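Local coordinates for protein of Unknown Function (DUF1696) with Pleckstrin-homology Domains (Shewanella loihica PV-4, PDB 3DCX) that is of unknown function but folds as a bacterial pleckstrin-homology domain, a prokaryotic relative of the eukaryotic PH domain, at residues A5-L9 with D10-Q14; S61-Y64 with K65-T68. One frame throughout, in Å; residues are numbered along the deposited sequence.

Contact 1: residues A5-L9 with D10-Q14; sequences AEVNL and DELAQ
Asn-8 swings its carboxamide over the start of helix 9-16, and its OD1 takes the backbone N-H of Glu-11 at 2.8 Å. The bond is nearly straight, 170° at the hydrogen, and the donor lies in the plane of the amide. With CG anti to the backbone N (chi1 -180°) and beside the carbonyl carbon, the amide is carried toward the first turn. Asp-10 stands beside it, its CB 3.3 Å from Asn-8 OD1, the carboxylate turned 56° from the amide plane. Glu-11 CG passes 3.6 Å from Asn-8 OD1. This is an N-cap: a side-chain carbonyl satisfies an N-H of the first turn that has no earlier helical carbonyl to use, and regular helix bonding follows, Leu-12 N to Asn-8 O at 3.1 Å and Ala-13 N to Leu-9 O at 3.0 Å. Away from the cap the contact turns apolar. Val-7 and Leu-12 meet at about a right angle, Val-7 CG1 4.1 Å from Leu-12 CD2, while Leu-9 CD2 approaches Leu-12 CD2 more distantly, at 4.4 Å. Leu-12 is buried, reaching Leu-26 and Ala-29 on strand 26-32 and Met-36 and Val-38 on strand 35-40.

Contact 2: residues S61-Y64 with K65-T68; sequences SVPY and KAIT
The side chains of Tyr-64 and Ile-67 leave the turn in one direction, flank to flank, on its buried, tightly packed side. The CD1 methyl of Ile-67 comes to 3.9 Å from Tyr-64 CD1, approaching the ring obliquely, and it is carried there by CG1 lying beside the backbone N (chi1 -57°). Val-62 crosses Ile-67 at about a right angle, its CG1 4.2 Å from Ile-67 CG1. Cutting the isoleucine back to an alanine is likely to leave a gap between Val-62 CG1 and the Tyr-64 ring, which would lose this partner. Farther out, the ring meets that of Phe-115 in helix 105-116, and its OH is hydrogen-bonded to the backbone O of Thr-40.

The backbone here makes a short 3-10 turn linking strand 56-63 to strand 67-73, and so one sheet of the PH-like fold to the other. Two i to i+3 bonds close it: Ala-66 N to Pro-63 O and Ile-67 N to Tyr-64 O, each 3.0 Å.

Lys-65, the one exposed residue among those that touch, lies on the other flank, where its side chain makes only aliphatic contact within the turn. With two kinks along its length, that chain curls back beside the proline, CE 3.9 Å from Pro-63 CB. NZ instead is hydrogen-bonded to the backbone O of Ser-116 of a second subunit, and the lysine also packs on Leu-117 of that chain. Pro-63 and Ala-66 both pack on Thr-68 of the same second subunit.

Overall arrangement
Contact 2 follows contact 1 in the sequence, and the two do not touch: their centres are about 22 Å apart and their nearest atoms about 11 Å. What they share is the five-stranded antiparallel sheet, whose outermost strands within this chain are 5-6 and 56-63. Residues 5-14 leave one of these edges of the chain's own sheet for a helix, whereas residues 61-68 leave the other for the three-stranded sheet that begins with strand 67-73. Their surroundings differ too. No other chain of the assembly touches contact 1, a surface feature, while contact 2 is mostly buried, and Ser-61 there pairs with a strand of a second subunit, carrying the sheet across the interface.

Contact 1: residues A5-L9 with D10-Q14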
ATOM      1  N   ALA A   5      16.135  26.171 -14.976  1.00 42.12           N
ATOM      2  CA  ALA A   5      17.588  26.273 -14.923  1.00 40.00           C
ATOM      3  C   ALA A   5      18.149  25.066 -14.165  1.00 39.55           C
ATOM      4  O   ALA A   5      17.628  24.697 -13.109  1.00 35.98           O
ATOM      5  CB  ALA A   5      17.983  27.554 -14.222  1.00 38.33           C
ATOM      6  N   GLU A   6      19.193  24.454 -14.707  1.00 40.63           N
ATOM      7  CA  GLU A   6      19.881  23.354 -14.027  1.00 42.72           C
ATOM      8  C   GLU A   6      20.673  23.883 -12.822  1.00 42.02           C
ATOM      9  O   GLU A   6      21.280  24.944 -12.895  1.00 42.03           O
ATOM     10  CB  GLU A   6      20.800  22.618 -15.005  1.00 42.21           C
ATOM     11  CG  GLU A   6      20.965  21.130 -14.705  1.00 47.11           C
ATOM     12  CD  GLU A   6      21.804  20.389 -15.760  1.00 49.32           C
ATOM     13  OE1 GLU A   6      21.680  20.712 -16.970  1.00 52.36           O
ATOM     14  OE2 GLU A   6      22.594  19.486 -15.372  1.00 59.57           O
ATOM     15  N   VAL A   7      20.642  23.144 -11.716  1.00 40.63           N
ATOM     16  CA  VAL A   7      21.308  23.547 -10.474  1.00 37.77           C
ATOM     17  C   VAL A   7      22.591  22.751 -10.270  1.00 36.42           C
ATOM     18  O   VAL A   7      22.631  21.547 -10.505  1.00 36.60           O
ATOM     19  CB  VAL A   7      20.388  23.355  -9.257  1.00 38.62           C
ATOM     20  CG1 VAL A   7      21.110  23.727  -7.972  1.00 33.88           C
ATOM     21  CG2 VAL A   7      19.118  24.187  -9.413  1.00 35.50           C
ATOM     22  N   ASN A   8      23.649  23.430  -9.847  1.00 34.06           N
ATOM     23  CA  ASN A   8      24.904  22.773  -9.576  1.00 33.88           C
ATOM     24  C   ASN A   8      24.762  21.768  -8.440  1.00 33.04           C
ATOM     25  O   ASN A   8      24.432  22.158  -7.320  1.00 32.42           O
ATOM     26  CB  ASN A   8      25.965  23.800  -9.200  1.00 35.53           C
ATOM     27  CG  ASN A   8      27.303  23.164  -8.910  1.00 37.44           C
ATOM     28  OD1 ASN A   8      27.505  22.611  -7.852  1.00 37.41           O
ATOM     29  ND2 ASN A   8      28.223  23.247  -9.864  1.00 43.93           N
ATOM     30  N   LEU A   9      25.050  20.503  -8.727  1.00 31.24           N
ATOM     31  CA  LEU A   9      24.800  19.417  -7.789  1.00 33.01           C
ATOM     32  C   LEU A   9      25.851  19.319  -6.691  1.00 32.25           C
ATOM     33  O   LEU A   9      25.581  18.739  -5.662  1.00 32.26           O
ATOM     34  CB  LEU A   9      24.714  18.079  -8.526  1.00 34.27           C
ATOM     35  CG  LEU A   9      23.562  17.856  -9.511  1.00 34.50           C
ATOM     36  CD1 LEU A   9      23.590  16.409 -10.017  1.00 34.58           C
ATOM     37  CD2 LEU A   9      22.205  18.208  -8.883  1.00 33.93           C
ATOM     38  N   ASP A  10      27.037  19.881  -6.897  1.00 32.19           N
ATOM     39  CA  ASP A  10      28.054  19.898  -5.855  1.00 32.48           C
ATOM     40  C   ASP A  10      27.670  20.845  -4.730  1.00 32.65           C
ATOM     41  O   ASP A  10      27.738  20.482  -3.569  1.00 30.88           O
ATOM     42  CB  ASP A  10      29.413  20.299  -6.423  1.00 35.60           C
ATOM     43  CG  ASP A  10      29.913  19.332  -7.457  1.00 35.99           C
ATOM     44  OD1 ASP A  10      30.010  18.128  -7.143  1.00 38.81           O
ATOM     45  OD2 ASP A  10      30.195  19.778  -8.588  1.00 50.00           O
ATOM     46  N   GLU A  11      27.251  22.051  -5.084  1.00 32.04           N
ATOM     47  CA  GLU A  11      26.792  23.005  -4.092  1.00 34.74           C
ATOM     48  C   GLU A  11      25.512  22.522  -3.449  1.00 31.75           C
ATOM     49  O   GLU A  11      25.378  22.614  -2.227  1.00 30.78           O
ATOM     50  CB  GLU A  11      26.585  24.385  -4.721  1.00 34.77           C
ATOM     51  CG  GLU A  11      27.898  25.048  -5.184  1.00 42.03           C
ATOM     52  CD  GLU A  11      27.692  26.262  -6.105  1.00 43.33           C
ATOM     53  OE1 GLU A  11      26.539  26.641  -6.384  1.00 54.77           O
ATOM     54  OE2 GLU A  11      28.703  26.850  -6.561  1.00 57.13           O
ATOM     55  N   LEU A  12      24.590  21.971  -4.248  1.00 30.67           N
ATOM     56  CA  LEU A  12      23.273  21.527  -3.715  1.00 30.07           C
ATOM     57  C   LEU A  12      23.460  20.431  -2.693  1.00 30.04           C
ATOM     58  O   LEU A  12      22.810  20.424  -1.644  1.00 30.43           O
ATOM     59  CB  LEU A  12      22.328  21.063  -4.836  1.00 29.84           C
ATOM     60  CG  LEU A  12      20.870  20.778  -4.485  1.00 29.31           C
ATOM     61  CD1 LEU A  12      20.249  21.950  -3.706  1.00 31.63           C
ATOM     62  CD2 LEU A  12      20.041  20.431  -5.729  1.00 25.27           C
ATOM     63  N   ALA A  13      24.380  19.527  -2.995  1.00 29.97           N
ATOM     64  CA  ALA A  13      24.700  18.399  -2.118  1.00 31.22           C
ATOM     65  C   ALA A  13      25.253  18.863  -0.771  1.00 30.56           C
ATOM     66  O   ALA A  13      24.980  18.263   0.265  1.00 32.27           O
ATOM     67  CB  ALA A  13      25.709  17.479  -2.815  1.00 30.51           C
ATOM     68  N   GLN A  14      26.047  19.924  -0.789  1.00 31.77           N
ATOM     69  CA  GLN A  14      26.584  20.517   0.439  1.00 30.90           C
ATOM     70  C   GLN A  14      25.460  21.173   1.229  1.00 30.39           C
ATOM     71  O   GLN A  14      25.402  21.058   2.451  1.00 32.04           O
ATOM     72  CB  GLN A  14      27.697  21.532   0.090  1.00 32.37           C
ATOM     73  CG  GLN A  14      28.218  22.335   1.263  1.00 42.11           C
TER

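Contact 2: residues S61-Y64 with K65-T68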
ATOM      1  N   SER A  61       9.276  15.294   0.220  1.00 23.64           N
ATOM      2  CA  SER A  61       9.976  14.097  -0.289  1.00 24.79           C
ATOM      3  C   SER A  61       9.010  13.076  -0.871  1.00 25.82           C
ATOM      4  O   SER A  61       8.066  12.616  -0.187  1.00 23.38           O
ATOM      5  CB  SER A  61      10.798  13.438   0.813  1.00 24.81           C
ATOM      6  OG  SER A  61      11.782  14.330   1.315  1.00 24.83           O
ATOM      7  N   VAL A  62       9.244  12.725  -2.136  1.00 25.47           N
ATOM      8  CA  VAL A  62       8.495  11.675  -2.796  1.00 26.01           C
ATOM      9  C   VAL A  62       9.435  10.534  -3.152  1.00 24.83           C
ATOM     10  O   VAL A  62      10.133  10.621  -4.172  1.00 24.53           O
ATOM     11  CB  VAL A  62       7.761  12.161  -4.039  1.00 25.83           C
ATOM     12  CG1 VAL A  62       6.776  11.053  -4.492  1.00 24.55           C
ATOM     13  CG2 VAL A  62       7.030  13.452  -3.732  1.00 23.41           C
ATOM     14  N   PRO A  63       9.486   9.490  -2.305  1.00 23.95           N
ATOM     15  CA  PRO A  63      10.294   8.334  -2.667  1.00 25.46           C
ATOM     16  C   PRO A  63       9.767   7.753  -3.963  1.00 25.75           C
ATOM     17  O   PRO A  63       8.561   7.809  -4.234  1.00 23.32           O
ATOM     18  CB  PRO A  63      10.107   7.369  -1.487  1.00 26.99           C
ATOM     19  CG  PRO A  63       9.629   8.233  -0.357  1.00 26.95           C
ATOM     20  CD  PRO A  63       8.826   9.307  -1.002  1.00 25.90           C
ATOM     21  N   TYR A  64      10.658   7.209  -4.770  1.00 25.67           N
ATOM     22  CA  TYR A  64      10.256   6.687  -6.061  1.00 25.24           C
ATOM     23  C   TYR A  64       9.261   5.561  -5.890  1.00 26.11           C
ATOM     24  O   TYR A  64       8.368   5.398  -6.703  1.00 23.81           O
ATOM     25  CB  TYR A  64      11.467   6.234  -6.857  1.00 24.58           C
ATOM     26  CG  TYR A  64      12.332   7.378  -7.306  1.00 24.13           C
ATOM     27  CD1 TYR A  64      11.942   8.222  -8.341  1.00 27.42           C
ATOM     28  CD2 TYR A  64      13.550   7.611  -6.703  1.00 24.56           C
ATOM     29  CE1 TYR A  64      12.766   9.279  -8.767  1.00 28.42           C
ATOM     30  CE2 TYR A  64      14.370   8.675  -7.105  1.00 27.00           C
ATOM     31  CZ  TYR A  64      13.980   9.503  -8.132  1.00 28.87           C
ATOM     32  OH  TYR A  64      14.825  10.538  -8.517  1.00 26.97           O
ATOM     33  N   LYS A  65       9.378   4.815  -4.794  1.00 27.90           N
ATOM     34  CA  LYS A  65       8.477   3.674  -4.545  1.00 30.48           C
ATOM     35  C   LYS A  65       7.023   4.098  -4.290  1.00 29.83           C
ATOM     36  O   LYS A  65       6.120   3.277  -4.368  1.00 28.15           O
ATOM     37  CB  LYS A  65       9.026   2.775  -3.433  1.00 33.73           C
ATOM     38  CG  LYS A  65       9.270   3.475  -2.116  1.00 38.80           C
ATOM     39  CD  LYS A  65      10.479   2.921  -1.340  1.00 46.86           C
ATOM     40  CE  LYS A  65      10.768   3.764  -0.065  1.00 46.76           C
ATOM     41  NZ  LYS A  65       9.567   3.950   0.803  1.00 49.99           N
ATOM     42  N   ALA A  66       6.800   5.388  -4.041  1.00 26.03           N
ATOM     43  CA  ALA A  66       5.442   5.944  -3.855  1.00 26.95           C
ATOM     44  C   ALA A  66       4.794   6.348  -5.178  1.00 26.78           C
ATOM     45  O   ALA A  66       3.599   6.664  -5.230  1.00 27.35           O
ATOM     46  CB  ALA A  66       5.506   7.160  -2.945  1.00 25.26           C
ATOM     47  N   ILE A  67       5.590   6.405  -6.242  1.00 25.79           N
ATOM     48  CA  ILE A  67       5.091   6.783  -7.562  1.00 26.02           C
ATOM     49  C   ILE A  67       4.521   5.517  -8.175  1.00 24.56           C
ATOM     50  O   ILE A  67       5.259   4.640  -8.637  1.00 27.24           O
ATOM     51  CB  ILE A  67       6.190   7.377  -8.474  1.00 26.74           C
ATOM     52  CG1 ILE A  67       6.859   8.589  -7.838  1.00 30.37           C
ATOM     53  CG2 ILE A  67       5.605   7.793  -9.774  1.00 27.04           C
ATOM     54  CD1 ILE A  67       8.099   9.049  -8.570  1.00 29.27           C
ATOM     55  N   THR A  68       3.208   5.406  -8.172  1.00 22.75           N
ATOM     56  CA  THR A  68       2.540   4.162  -8.556  1.00 21.25           C
ATOM     57  C   THR A  68       2.388   4.035 -10.075  1.00 22.95           C
ATOM     58  O   THR A  68       2.293   2.932 -10.633  1.00 24.63           O
ATOM     59  CB  THR A  68       1.169   4.091  -7.892  1.00 22.31           C
ATOM     60  OG1 THR A  68       0.415   5.240  -8.281  1.00 25.77           O
ATOM     61  CG2 THR A  68       1.322   4.086  -6.354  1.00 22.55           C
TER